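Local coordinates for HTH-type transcriptional regulator TreR (Bacillus subtilis, PDB 2OGG), which represses the trehalose operon and binds trehalose-6-phosphate, here seen as its effector-binding UTRA domain without the DNA-binding part, at residues 41-55 / 100-112. Sequence-based numbering, arbitrary orientation.
Sequences IRSRKIDGEHVILDK and TDEDRELLDLRGY. With SO4 (sulfate ion), chain C.
Asp108 grips the backbone of His50 twice. Its own N donates to His50 O (2.9 Å), within the carbonyl plane, while its carboxylate OD2 accepts from His50 N (2.7 Å), met from above the carboxylate plane, 46° out of it. Both backbone polar groups of this strand residue are thus satisfied by the chain that leaves helix 101-106. ND1 of the imidazole and Ser43 OG share a hydrogen bond (3.0 Å), and His14 NE2 of strand 11-19 also bonds that hydroxyl.

Toward Leu53 the contact turns apolar. Leu107 rests CB on the carbonyl oxygen of His50 and CD1 on Leu53 CB (4.0 Å); Leu53, with CG swung anti to its backbone N (chi1 -174°), meets Leu106 methyl to methyl, CD1 to CD1 (3.9 Å).

Ion pairs lie toward both ends. Lys55 NZ approaches the syn lone pair of Glu102 OE1 (3.0 Å), the two side chains arriving from opposite directions. At the hairpin turn Glu49 OE2 lies 3.4 Å from Arg110 NH2, carboxylate and guanidinium planes almost perpendicular, a long pairing secondary to the salt bridge from Glu49 OE1 to Arg138. At the helix start Thr100 OG1 accepts from Asp103 N, and Asp103 OD2 weakly from Thr100 N, a capping box; Arg136 NE also salt-bridges OD2.

On the hairpin's other face, Arg42 NH1 and NH2 donate to sulfate O4 and Arg44 NH2 to O3; the ion probably comes from the crystallisation liquor. The helix end is therefore fastened to the sheet by one backbone and one carboxylate bond from Asp108, beside a leucine patch, with charge pairs toward either end.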
# COMPACT_ATOMS: atom_id res chain seq x y z
N ILE A 41 -7.62 -23.31 15.05
CA ILE A 41 -8.40 -22.35 15.78
C ILE A 41 -7.74 -22.05 17.12
O ILE A 41 -7.54 -22.94 17.96
CB ILE A 41 -9.85 -22.81 15.93
CG1 ILE A 41 -10.55 -22.79 14.57
CG2 ILE A 41 -10.61 -21.95 16.93
CD1 ILE A 41 -11.92 -23.43 14.63
N ARG A 42 -7.41 -20.78 17.33
CA ARG A 42 -6.66 -20.36 18.52
C ARG A 42 -7.34 -19.21 19.21
O ARG A 42 -7.88 -18.33 18.54
CB ARG A 42 -5.27 -19.89 18.12
CG ARG A 42 -4.42 -20.99 17.61
CD ARG A 42 -3.11 -20.49 17.04
NE ARG A 42 -3.26 -19.77 15.78
CZ ARG A 42 -2.29 -18.99 15.28
NH1 ARG A 42 -1.20 -18.73 16.01
NH2 ARG A 42 -2.50 -18.30 14.17
N SER A 43 -7.05 -19.06 20.49
CA SER A 43 -7.47 -17.86 21.20
C SER A 43 -6.24 -17.22 21.77
O SER A 43 -5.24 -17.91 21.99
CB SER A 43 -8.46 -18.22 22.33
OG SER A 43 -7.80 -18.68 23.48
N ARG A 44 -6.27 -15.90 21.95
CA ARG A 44 -5.15 -15.16 22.52
C ARG A 44 -5.56 -14.61 23.88
O ARG A 44 -6.52 -13.86 23.97
CB ARG A 44 -4.78 -13.97 21.63
CG ARG A 44 -4.73 -14.25 20.16
CD ARG A 44 -3.43 -14.93 19.81
NE ARG A 44 -3.37 -15.22 18.38
CZ ARG A 44 -2.26 -15.49 17.71
NH1 ARG A 44 -1.09 -15.54 18.35
NH2 ARG A 44 -2.30 -15.72 16.41
N LYS A 45 -4.70 -14.79 24.87
CA LYS A 45 -4.99 -14.35 26.22
C LYS A 45 -4.07 -13.16 26.52
O LYS A 45 -2.85 -13.30 26.55
CB LYS A 45 -4.74 -15.50 27.22
CG LYS A 45 -5.01 -15.20 28.69
CD LYS A 45 -4.82 -16.47 29.52
CE LYS A 45 -4.48 -16.17 30.98
NZ LYS A 45 -3.89 -17.37 31.66
N ILE A 46 -4.66 -11.97 26.47
CA ILE A 46 -3.91 -10.74 26.71
C ILE A 46 -4.17 -10.36 28.15
O ILE A 46 -5.25 -9.88 28.50
CB ILE A 46 -4.33 -9.63 25.72
CG1 ILE A 46 -4.09 -10.14 24.29
CG2 ILE A 46 -3.61 -8.31 26.06
CD1 ILE A 46 -4.58 -9.24 23.17
N ASP A 47 -3.24 -10.77 28.99
CA ASP A 47 -3.54 -11.03 30.38
C ASP A 47 -4.46 -10.01 31.05
O ASP A 47 -4.45 -8.83 30.72
CB ASP A 47 -2.28 -11.39 31.20
CG ASP A 47 -1.80 -12.85 30.97
OD1 ASP A 47 -1.35 -13.49 31.95
OD2 ASP A 47 -1.87 -13.35 29.81
N GLY A 48 -5.43 -10.56 31.77
CA GLY A 48 -5.51 -12.01 31.89
C GLY A 48 -6.73 -12.61 31.21
O GLY A 48 -7.38 -13.49 31.76
N GLU A 49 -7.02 -12.16 30.00
CA GLU A 49 -8.28 -12.51 29.37
C GLU A 49 -8.10 -13.05 27.98
O GLU A 49 -7.24 -12.58 27.24
CB GLU A 49 -9.19 -11.29 29.30
CG GLU A 49 -9.55 -10.71 30.65
CD GLU A 49 -10.62 -9.65 30.54
OE1 GLU A 49 -10.39 -8.65 29.84
OE2 GLU A 49 -11.71 -9.85 31.13
N HIS A 50 -8.97 -13.98 27.61
CA HIS A 50 -9.05 -14.48 26.24
C HIS A 50 -9.94 -13.54 25.43
O HIS A 50 -11.15 -13.43 25.68
CB HIS A 50 -9.66 -15.88 26.22
CG HIS A 50 -8.81 -16.91 26.90
ND1 HIS A 50 -7.77 -17.55 26.27
CD2 HIS A 50 -8.82 -17.36 28.18
CE1 HIS A 50 -7.18 -18.37 27.12
NE2 HIS A 50 -7.81 -18.28 28.29
N VAL A 51 -9.34 -12.88 24.45
CA VAL A 51 -10.03 -11.78 23.81
C VAL A 51 -10.07 -11.78 22.30
O VAL A 51 -10.83 -11.01 21.71
CB VAL A 51 -9.55 -10.45 24.35
CG1 VAL A 51 -9.76 -10.41 25.84
CG2 VAL A 51 -8.09 -10.28 24.03
N ILE A 52 -9.19 -12.56 21.66
CA ILE A 52 -9.19 -12.70 20.22
C ILE A 52 -9.34 -14.17 19.84
O ILE A 52 -8.71 -15.05 20.45
CB ILE A 52 -7.90 -12.15 19.58
CG1 ILE A 52 -7.79 -10.65 19.84
CG2 ILE A 52 -7.92 -12.37 18.05
CD1 ILE A 52 -6.40 -10.19 20.20
N LEU A 53 -10.12 -14.45 18.81
CA LEU A 53 -10.20 -15.82 18.33
C LEU A 53 -9.70 -15.85 16.91
O LEU A 53 -10.14 -15.06 16.08
CB LEU A 53 -11.62 -16.36 18.42
CG LEU A 53 -11.63 -17.83 18.03
CD1 LEU A 53 -11.14 -18.67 19.20
CD2 LEU A 53 -12.98 -18.30 17.46
N ASP A 54 -8.60 -16.58 16.69
CA ASP A 54 -7.94 -16.61 15.38
C ASP A 54 -8.22 -17.93 14.67
O ASP A 54 -7.91 -19.00 15.20
CB ASP A 54 -6.45 -16.42 15.55
CG ASP A 54 -6.05 -14.96 15.71
OD1 ASP A 54 -6.63 -14.12 14.99
OD2 ASP A 54 -5.10 -14.65 16.48
N LYS A 55 -8.89 -17.87 13.53
CA LYS A 55 -9.12 -19.08 12.73
C LYS A 55 -8.32 -19.06 11.42
O LYS A 55 -8.38 -18.09 10.68
CB LYS A 55 -10.62 -19.24 12.46
CG LYS A 55 -11.42 -19.31 13.77
CD LYS A 55 -12.90 -19.02 13.60
CE LYS A 55 -13.60 -20.18 12.90
NZ LYS A 55 -15.08 -20.13 13.04
N THR A 100 -20.95 -15.22 18.32
CA THR A 100 -21.53 -16.53 18.04
C THR A 100 -21.35 -17.42 19.26
O THR A 100 -20.61 -17.07 20.17
CB THR A 100 -20.74 -17.17 16.90
OG1 THR A 100 -19.39 -17.27 17.32
CG2 THR A 100 -20.81 -16.32 15.63
N ASP A 101 -21.90 -18.63 19.22
CA ASP A 101 -21.71 -19.56 20.34
C ASP A 101 -20.22 -19.92 20.52
O ASP A 101 -19.68 -19.80 21.61
CB ASP A 101 -22.58 -20.80 20.20
CG ASP A 101 -24.04 -20.46 19.93
OD1 ASP A 101 -24.28 -19.73 18.95
OD2 ASP A 101 -24.94 -20.88 20.69
N GLU A 102 -19.52 -20.13 19.41
CA GLU A 102 -18.11 -20.45 19.49
C GLU A 102 -17.31 -19.36 20.21
O GLU A 102 -16.44 -19.65 21.05
CB GLU A 102 -17.56 -20.71 18.10
CG GLU A 102 -16.10 -21.10 18.09
CD GLU A 102 -15.56 -21.14 16.69
OE1 GLU A 102 -15.75 -20.13 15.96
OE2 GLU A 102 -15.04 -22.21 16.28
N ASP A 103 -17.65 -18.11 19.92
CA ASP A 103 -17.07 -16.94 20.59
C ASP A 103 -17.28 -16.93 22.13
O ASP A 103 -16.44 -16.45 22.89
CB ASP A 103 -17.65 -15.64 19.99
CG ASP A 103 -17.15 -15.37 18.56
OD1 ASP A 103 -16.19 -16.04 18.12
OD2 ASP A 103 -17.70 -14.46 17.88
N ARG A 104 -18.43 -17.39 22.60
CA ARG A 104 -18.71 -17.28 24.02
C ARG A 104 -18.13 -18.43 24.83
O ARG A 104 -17.79 -18.26 26.00
CB ARG A 104 -20.21 -17.14 24.25
CG ARG A 104 -20.80 -15.96 23.51
CD ARG A 104 -22.26 -15.77 23.84
NE ARG A 104 -22.47 -14.42 24.35
CZ ARG A 104 -22.89 -13.39 23.62
NH1 ARG A 104 -23.31 -13.58 22.37
NH2 ARG A 104 -22.97 -12.18 24.17
N GLU A 105 -17.95 -19.57 24.18
CA GLU A 105 -17.31 -20.71 24.84
C GLU A 105 -15.85 -20.40 25.06
O GLU A 105 -15.33 -20.63 26.14
CB GLU A 105 -17.39 -21.95 23.96
CG GLU A 105 -18.67 -22.72 24.06
CD GLU A 105 -18.46 -24.13 23.60
OE1 GLU A 105 -17.39 -24.38 22.99
OE2 GLU A 105 -19.28 -25.00 23.96
N LEU A 106 -15.21 -19.83 24.05
CA LEU A 106 -13.76 -19.73 24.06
C LEU A 106 -13.20 -18.40 24.56
O LEU A 106 -12.03 -18.34 24.94
CB LEU A 106 -13.19 -20.10 22.67
CG LEU A 106 -13.69 -21.41 22.05
CD1 LEU A 106 -12.99 -21.71 20.74
CD2 LEU A 106 -13.54 -22.59 23.00
N LEU A 107 -13.97 -17.32 24.51
CA LEU A 107 -13.43 -16.03 24.96
C LEU A 107 -14.17 -15.47 26.17
O LEU A 107 -15.30 -15.84 26.44
CB LEU A 107 -13.43 -14.98 23.83
CG LEU A 107 -12.88 -15.38 22.46
CD1 LEU A 107 -13.27 -14.33 21.44
CD2 LEU A 107 -11.36 -15.58 22.49
N ASP A 108 -13.48 -14.64 26.94
CA ASP A 108 -14.12 -13.95 28.05
C ASP A 108 -14.85 -12.72 27.50
O ASP A 108 -14.25 -11.66 27.33
CB ASP A 108 -13.07 -13.54 29.09
CG ASP A 108 -12.09 -14.67 29.42
OD1 ASP A 108 -12.55 -15.81 29.66
OD2 ASP A 108 -10.88 -14.41 29.52
N LEU A 109 -16.13 -12.86 27.19
CA LEU A 109 -16.86 -11.78 26.52
C LEU A 109 -17.61 -10.81 27.42
O LEU A 109 -18.20 -9.85 26.92
CB LEU A 109 -17.74 -12.32 25.40
CG LEU A 109 -16.92 -12.87 24.22
CD1 LEU A 109 -17.79 -13.61 23.24
CD2 LEU A 109 -16.13 -11.77 23.48
N ARG A 110 -17.44 -10.94 28.73
CA ARG A 110 -18.07 -10.01 29.68
C ARG A 110 -19.51 -9.70 29.28
O ARG A 110 -20.31 -10.61 29.00
CB ARG A 110 -17.30 -8.69 29.72
CG ARG A 110 -15.86 -8.74 30.19
CD ARG A 110 -15.27 -7.33 30.16
NE ARG A 110 -13.89 -7.24 30.62
CZ ARG A 110 -13.52 -6.65 31.75
NH1 ARG A 110 -14.43 -6.12 32.57
NH2 ARG A 110 -12.24 -6.58 32.08
N GLY A 111 -19.84 -8.41 29.27
CA GLY A 111 -21.11 -7.93 28.74
C GLY A 111 -20.93 -7.38 27.34
O GLY A 111 -21.21 -6.22 27.08
N TYR A 112 -20.27 -8.15 26.48
CA TYR A 112 -20.09 -7.78 25.09
C TYR A 112 -21.01 -8.55 24.14
O TYR A 112 -21.32 -9.71 24.39
CB TYR A 112 -18.62 -7.91 24.69
CG TYR A 112 -17.81 -6.67 25.02
CD1 TYR A 112 -18.01 -5.48 24.32
CD2 TYR A 112 -16.87 -6.68 26.06
CE1 TYR A 112 -17.26 -4.34 24.60
CE2 TYR A 112 -16.11 -5.54 26.34
CZ TYR A 112 -16.32 -4.38 25.61
OH TYR A 112 -15.58 -3.24 25.87
S SO4 C . 0.28 -15.86 13.61
O1 SO4 C . -0.57 -15.76 12.43
O2 SO4 C . 1.66 -15.53 13.29
O3 SO4 C . -0.09 -14.90 14.63
O4 SO4 C . 0.17 -17.23 14.07